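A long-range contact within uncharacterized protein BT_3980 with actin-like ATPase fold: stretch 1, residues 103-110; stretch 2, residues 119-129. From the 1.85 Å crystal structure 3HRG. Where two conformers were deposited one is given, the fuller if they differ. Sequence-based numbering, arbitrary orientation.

Stretch 1, residues 103-110: ENEIVMYN
Stretch 2 119-129: IIFGIDKSTYT

The shortest polar contact joins Asn104 to the start of the helix in the second stretch. Asn104 ND2 donates to Asp124 OD1 at 2.5 Å, very short for such a bond and bent (134° at the hydrogen), and also to Ser126 OG at 3.2 Å (151°). Chi1 of -162° (t) and chi2 of 63° place the amide there. Its backbone contributes too: Lys125 N donates to Asn104 O at 2.9 Å, nearly straight at 172°. Asp124 (phi/psi -58/132, chi1 t, chi2 66°) is the N-cap of the helix beginning at Lys125, its OD2 accepting from Thr127 N at 3.0 Å, so its two carboxylate oxygens serve different partners. Tyr128 N to Asp124 O, 2.9 Å, continues the turn, with phi/psi near -60/-45 from Lys125 onward.

Strands 105-110 and 119-124 run antiparallel, their axes at 148° and 4.5 Å apart at closest approach. Three hydrogen-bonded pairs fix the register, each with bonds in both directions: Ile106 N to Ile123 O and Ile123 N to Ile106 O, both 2.9 Å; Met108 N to Phe121 O, 2.9 Å, and Phe121 N to Met108 O, 2.8 Å; Asn110 N to Ile119 O, 2.8 Å, and Ile119 N to Asn110 O, 3.0 Å. CA-CA distances are 5.3-5.4 Å in these pairs. Between them lie the non-hydrogen-bonded pairs Val107-Gly122 (CA to CA 4.6 Å) and Tyr109-Ile120 (CA to CA 4.2 Å), with Glu105-Asp124 (CA to CA 4.6 Å) at the end. Here CA-H groups approach carbonyls, as in Tyr109 CA to Ile119 O at 3.1 Å.

Ile106, Met108 and Asn110 share a sheet face with Ile119, Phe121 and Ile123. Met108, a selenomethionine (chi1 -44°, chi2 -170°, chi3 69°), sets CB over the face of the Phe121 ring (chi1 68°, chi2 -84°), 3.9 Å from its centroid, a CH-pi contact; SE lies oblique to that ring and 3.9 Å from Ile123 CG2 (Ile123 chi1 and chi2 both t). Ile106 (m, t) places CB 3.9 Å from Ile123 CG2 and extends CD1 to 3.5 Å from Tyr128 CD2 (Tyr128 chi1 t, chi2 78°), linking sheet to helix.

On the face of Val107, Tyr109 and Ile120, Val107 CG1 (chi1 t) meets Ile120 CG2 at 3.4 Å (Ile120 m, t). Tyr109 (chi1 67°, chi2 88°) brings CB to 4.2 Å from Ile120 CG1, and its ring extends beyond the second stretch. Gly122 leaves room for Glu105 OE2, 3.4 Å from Gly122 CA; an ideal CB would clash with that oxygen at 2.0 Å. Together the stretches bury 853 Å².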

ATOM      1  N   GLU A 103       7.171 -21.291  -0.449  1.00 24.36           N
ATOM      2  CA  GLU A 103       8.360 -21.516  -1.285  1.00 25.39           C
ATOM      3  C   GLU A 103       8.562 -20.522  -2.445  1.00 25.33           C
ATOM      4  O   GLU A 103       9.686 -20.054  -2.642  1.00 25.99           O
ATOM      5  CB  GLU A 103       8.370 -22.965  -1.800  1.00 26.24           C
ATOM      6  CG  GLU A 103       9.698 -23.458  -2.443  1.00 28.57           C
ATOM      7  CD  GLU A 103      10.883 -23.570  -1.460  1.00 32.15           C
ATOM      8  OE1 GLU A 103      10.739 -23.297  -0.242  1.00 33.87           O
ATOM      9  OE2 GLU A 103      11.983 -23.965  -1.920  1.00 34.57           O
ATOM     10  N   ASN A 104       7.518 -20.136  -3.176  1.00 24.49           N
ATOM     11  CA  ASN A 104       7.734 -19.225  -4.302  1.00 24.09           C
ATOM     12  C   ASN A 104       7.630 -17.762  -3.869  1.00 22.56           C
ATOM     13  O   ASN A 104       6.955 -16.967  -4.523  1.00 23.06           O
ATOM     14  CB  ASN A 104       6.767 -19.528  -5.451  1.00 24.54           C
ATOM     15  CG  ASN A 104       7.243 -18.920  -6.792  1.00 27.32           C
ATOM     16  OD1 ASN A 104       8.320 -19.296  -7.304  1.00 31.79           O
ATOM     17  ND2 ASN A 104       6.440 -18.021  -7.373  1.00 25.90           N
ATOM     18  N   GLU A 105       8.268 -17.415  -2.744  1.00 20.86           N
ATOM     19  CA  GLU A 105       8.235 -16.053  -2.209  1.00 19.67           C
ATOM     20  C   GLU A 105       9.631 -15.551  -1.871  1.00 18.84           C
ATOM     21  O   GLU A 105      10.434 -16.283  -1.337  1.00 18.69           O
ATOM     22  CB  GLU A 105       7.366 -15.992  -0.940  1.00 19.52           C
ATOM     23  CG  GLU A 105       7.229 -14.598  -0.311  1.00 17.31           C
ATOM     24  CD  GLU A 105       6.232 -14.577   0.825  1.00 16.40           C
ATOM     25  OE1 GLU A 105       6.341 -15.389   1.782  1.00 13.27           O
ATOM     26  OE2 GLU A 105       5.308 -13.724   0.777  1.00 13.40           O
ATOM     27  N   ILE A 106       9.890 -14.292  -2.198  1.00 18.55           N
ATOM     28  CA  ILE A 106      11.123 -13.592  -1.860  1.00 18.14           C
ATOM     29  C   ILE A 106      10.761 -12.554  -0.771  1.00 16.92           C
ATOM     30  O   ILE A 106       9.718 -11.894  -0.868  1.00 17.12           O
ATOM     31  CB  ILE A 106      11.727 -12.896  -3.097  1.00 18.79           C
ATOM     32  CG1 ILE A 106      12.291 -13.938  -4.056  1.00 20.09           C
ATOM     33  CG2 ILE A 106      12.840 -11.937  -2.724  1.00 19.87           C
ATOM     34  CD1 ILE A 106      12.846 -13.296  -5.316  1.00 21.43           C
ATOM     35  N   VAL A 107      11.603 -12.413   0.243  1.00 15.45           N
ATOM     36  CA  VAL A 107      11.392 -11.422   1.299  1.00 14.87           C
ATOM     37  C   VAL A 107      12.309 -10.211   1.057  1.00 14.78           C
ATOM     38  O   VAL A 107      13.517 -10.372   0.899  1.00 14.50           O
ATOM     39  CB  VAL A 107      11.631 -12.016   2.668  1.00 15.13           C
ATOM     40  CG1 VAL A 107      11.478 -10.911   3.749  1.00 14.19           C
ATOM     41  CG2 VAL A 107      10.658 -13.198   2.922  1.00 15.17           C
HETATM   42  N   MSE A 108      11.713  -9.016   1.017  1.00 14.53           N
HETATM   43  CA  MSE A 108      12.409  -7.755   0.808  0.50 14.32           C
HETATM   44  C   MSE A 108      12.060  -6.833   1.962  1.00 14.34           C
HETATM   45  O   MSE A 108      11.231  -7.183   2.787  1.00 14.16           O
HETATM   46  CB  MSE A 108      11.908  -7.097  -0.459  0.50 14.36           C
HETATM   47  CG  MSE A 108      11.762  -8.032  -1.629  0.50 14.35           C
HETATM   48 SE   MSE A 108      11.441  -7.043  -3.233  0.38 12.93          SE
HETATM   49  CE  MSE A 108      13.229  -6.232  -3.376  0.50 12.52           C
ATOM     50  N   TYR A 109      12.696  -5.675   2.022  1.00 13.70           N
ATOM     51  CA  TYR A 109      12.357  -4.705   3.043  1.00 13.71           C
ATOM     52  C   TYR A 109      12.644  -3.267   2.599  1.00 13.48           C
ATOM     53  O   TYR A 109      13.529  -3.033   1.792  1.00 13.02           O
ATOM     54  CB  TYR A 109      13.076  -4.992   4.360  1.00 13.44           C
ATOM     55  CG  TYR A 109      14.544  -4.811   4.330  1.00 11.78           C
ATOM     56  CD1 TYR A 109      15.114  -3.572   4.605  1.00 13.58           C
ATOM     57  CD2 TYR A 109      15.395  -5.862   4.014  1.00 13.05           C
ATOM     58  CE1 TYR A 109      16.498  -3.387   4.565  1.00 14.19           C
ATOM     59  CE2 TYR A 109      16.761  -5.694   4.007  1.00 12.96           C
ATOM     60  CZ  TYR A 109      17.301  -4.445   4.272  1.00 15.15           C
ATOM     61  OH  TYR A 109      18.666  -4.262   4.251  1.00 18.04           O
ATOM     62  N   ASN A 110      11.859  -2.339   3.140  1.00 12.93           N
ATOM     63  CA  ASN A 110      12.039  -0.924   2.964  1.00 12.41           C
ATOM     64  C   ASN A 110      12.292  -0.254   4.315  1.00 12.47           C
ATOM     65  O   ASN A 110      11.510  -0.430   5.242  1.00 11.56           O
ATOM     66  CB  ASN A 110      10.787  -0.262   2.449  1.00 12.48           C
ATOM     67  CG  ASN A 110      10.295  -0.819   1.124  1.00 11.56           C
ATOM     68  OD1 ASN A 110       9.084  -0.939   0.949  1.00 12.03           O
ATOM     69  ND2 ASN A 110      11.199  -1.140   0.193  1.00 12.36           N
ATOM     70  N   ILE A 119       9.593  -1.897   6.942  1.00 12.64           N
ATOM     71  CA  ILE A 119       8.522  -2.745   6.479  1.00 12.81           C
ATOM     72  C   ILE A 119       9.201  -3.901   5.723  1.00 12.94           C
ATOM     73  O   ILE A 119       9.925  -3.654   4.746  1.00 12.26           O
ATOM     74  CB  ILE A 119       7.574  -2.020   5.513  1.00 12.86           C
ATOM     75  CG1 ILE A 119       6.876  -0.834   6.215  1.00 12.59           C
ATOM     76  CG2 ILE A 119       6.514  -3.026   4.919  1.00 13.41           C
ATOM     77  CD1 ILE A 119       5.915  -1.250   7.311  1.00 15.08           C
ATOM     78  N   ILE A 120       9.008  -5.128   6.231  1.00 12.66           N
ATOM     79  CA  ILE A 120       9.515  -6.366   5.651  1.00 12.56           C
ATOM     80  C   ILE A 120       8.322  -6.937   4.891  1.00 13.27           C
ATOM     81  O   ILE A 120       7.230  -6.994   5.441  1.00 15.13           O
ATOM     82  CB  ILE A 120      10.019  -7.345   6.704  1.00 11.66           C
ATOM     83  CG1 ILE A 120      11.033  -6.691   7.657  1.00 12.49           C
ATOM     84  CG2 ILE A 120      10.634  -8.542   6.010  1.00 11.41           C
ATOM     85  CD1 ILE A 120      11.367  -7.558   8.944  1.00 11.35           C
ATOM     86  N   PHE A 121       8.510  -7.300   3.617  1.00 13.26           N
ATOM     87  CA  PHE A 121       7.382  -7.708   2.769  1.00 13.72           C
ATOM     88  C   PHE A 121       7.747  -8.820   1.775  1.00 13.27           C
ATOM     89  O   PHE A 121       8.873  -8.954   1.334  1.00 12.49           O
ATOM     90  CB  PHE A 121       6.789  -6.479   2.033  1.00 13.74           C
ATOM     91  CG  PHE A 121       7.694  -5.861   0.987  1.00 14.83           C
ATOM     92  CD1 PHE A 121       8.679  -4.941   1.340  1.00 13.30           C
ATOM     93  CD2 PHE A 121       7.553  -6.187  -0.361  1.00 14.73           C
ATOM     94  CE1 PHE A 121       9.514  -4.363   0.375  1.00 14.60           C
ATOM     95  CE2 PHE A 121       8.386  -5.610  -1.324  1.00 13.89           C
ATOM     96  CZ  PHE A 121       9.360  -4.687  -0.947  1.00 13.60           C
ATOM     97  N   GLY A 122       6.751  -9.615   1.436  1.00 13.56           N
ATOM     98  CA  GLY A 122       6.958 -10.715   0.519  1.00 13.57           C
ATOM     99  C   GLY A 122       6.519 -10.341  -0.883  1.00 14.31           C
ATOM    100  O   GLY A 122       5.625  -9.509  -1.072  1.00 13.81           O
ATOM    101  N   ILE A 123       7.161 -10.952  -1.859  1.00 14.36           N
ATOM    102  CA  ILE A 123       6.768 -10.780  -3.246  1.00 14.78           C
ATOM    103  C   ILE A 123       6.896 -12.146  -3.918  1.00 15.02           C
ATOM    104  O   ILE A 123       7.844 -12.915  -3.646  1.00 14.80           O
ATOM    105  CB  ILE A 123       7.619  -9.706  -3.966  1.00 15.24           C
ATOM    106  CG1 ILE A 123       7.108  -9.451  -5.400  1.00 16.38           C
ATOM    107  CG2 ILE A 123       9.106 -10.116  -4.006  1.00 14.25           C
ATOM    108  CD1 ILE A 123       7.910  -8.354  -6.120  1.00 16.77           C
ATOM    109  N   ASP A 124       5.935 -12.491  -4.767  1.00 15.75           N
ATOM    110  CA  ASP A 124       6.001 -13.758  -5.478  1.00 16.83           C
ATOM    111  C   ASP A 124       7.308 -13.794  -6.298  1.00 16.27           C
ATOM    112  O   ASP A 124       7.621 -12.828  -7.004  1.00 15.88           O
ATOM    113  CB  ASP A 124       4.784 -13.892  -6.364  1.00 17.59           C
ATOM    114  CG  ASP A 124       4.841 -15.104  -7.220  1.00 20.86           C
ATOM    115  OD1 ASP A 124       4.801 -16.269  -6.704  1.00 26.26           O
ATOM    116  OD2 ASP A 124       4.965 -14.883  -8.419  1.00 22.07           O
ATOM    117  N   LYS A 125       8.055 -14.883  -6.219  1.00 15.89           N
ATOM    118  CA  LYS A 125       9.350 -14.978  -6.903  1.00 16.11           C
ATOM    119  C   LYS A 125       9.258 -14.945  -8.428  1.00 15.35           C
ATOM    120  O   LYS A 125      10.107 -14.358  -9.068  1.00 14.56           O
ATOM    121  CB  LYS A 125      10.110 -16.221  -6.449  1.00 16.72           C
ATOM    122  CG  LYS A 125      11.465 -16.404  -7.074  1.00 18.68           C
ATOM    123  CD  LYS A 125      12.272 -17.491  -6.315  1.00 22.42           C
ATOM    124  CE  LYS A 125      13.628 -17.741  -6.988  1.00 24.23           C
ATOM    125  NZ  LYS A 125      14.465 -18.765  -6.254  1.00 26.89           N
ATOM    126  N   SER A 126       8.268 -15.621  -8.999  1.00 14.87           N
ATOM    127  CA  SER A 126       8.053 -15.601 -10.446  1.00 14.84           C
ATOM    128  C   SER A 126       7.793 -14.158 -10.912  1.00 13.93           C
ATOM    129  O   SER A 126       8.287 -13.727 -11.959  1.00 13.29           O
ATOM    130  CB  SER A 126       6.849 -16.457 -10.825  1.00 14.37           C
ATOM    131  OG  SER A 126       7.063 -17.802 -10.481  1.00 18.06           O
ATOM    132  N   THR A 127       7.009 -13.432 -10.123  1.00 13.67           N
ATOM    133  CA  THR A 127       6.700 -12.018 -10.395  1.00 13.66           C
ATOM    134  C   THR A 127       7.974 -11.164 -10.326  1.00 13.26           C
ATOM    135  O   THR A 127       8.229 -10.364 -11.242  1.00 12.03           O
ATOM    136  CB  THR A 127       5.588 -11.491  -9.464  1.00 13.50           C
ATOM    137  OG1 THR A 127       4.348 -12.058  -9.883  1.00 14.91           O
ATOM    138  CG2 THR A 127       5.467  -9.985  -9.557  1.00 13.78           C
ATOM    139  N   TYR A 128       8.753 -11.338  -9.262  1.00 13.20           N
ATOM    140  CA  TYR A 128      10.032 -10.631  -9.116  1.00 13.75           C
ATOM    141  C   TYR A 128      10.998 -10.908 -10.282  1.00 13.52           C
ATOM    142  O   TYR A 128      11.585  -9.991 -10.838  1.00 14.56           O
ATOM    143  CB  TYR A 128      10.723 -10.972  -7.770  1.00 14.22           C
ATOM    144  CG  TYR A 128      12.123 -10.410  -7.751  1.00 16.33           C
ATOM    145  CD1 TYR A 128      12.327  -9.057  -7.510  1.00 20.70           C
ATOM    146  CD2 TYR A 128      13.219 -11.194  -8.064  1.00 18.52           C
ATOM    147  CE1 TYR A 128      13.610  -8.500  -7.539  1.00 21.81           C
ATOM    148  CE2 TYR A 128      14.496 -10.642  -8.114  1.00 21.40           C
ATOM    149  CZ  TYR A 128      14.667  -9.287  -7.837  1.00 22.56           C
ATOM    150  OH  TYR A 128      15.919  -8.714  -7.867  1.00 27.05           O
ATOM    151  N   THR A 129      11.167 -12.170 -10.646  1.00 13.49           N
ATOM    152  CA  THR A 129      12.052 -12.569 -11.751  1.00 13.54           C
ATOM    153  C   THR A 129      11.633 -11.894 -13.037  1.00 13.14           C
ATOM    154  O   THR A 129      12.453 -11.356 -13.759  1.00 12.74           O
ATOM    155  CB  THR A 129      12.013 -14.092 -11.927  1.00 13.43           C
ATOM    156  OG1 THR A 129      12.390 -14.701 -10.673  1.00 14.69           O
ATOM    157  CG2 THR A 129      12.945 -14.576 -13.057  1.00 14.92           C
TER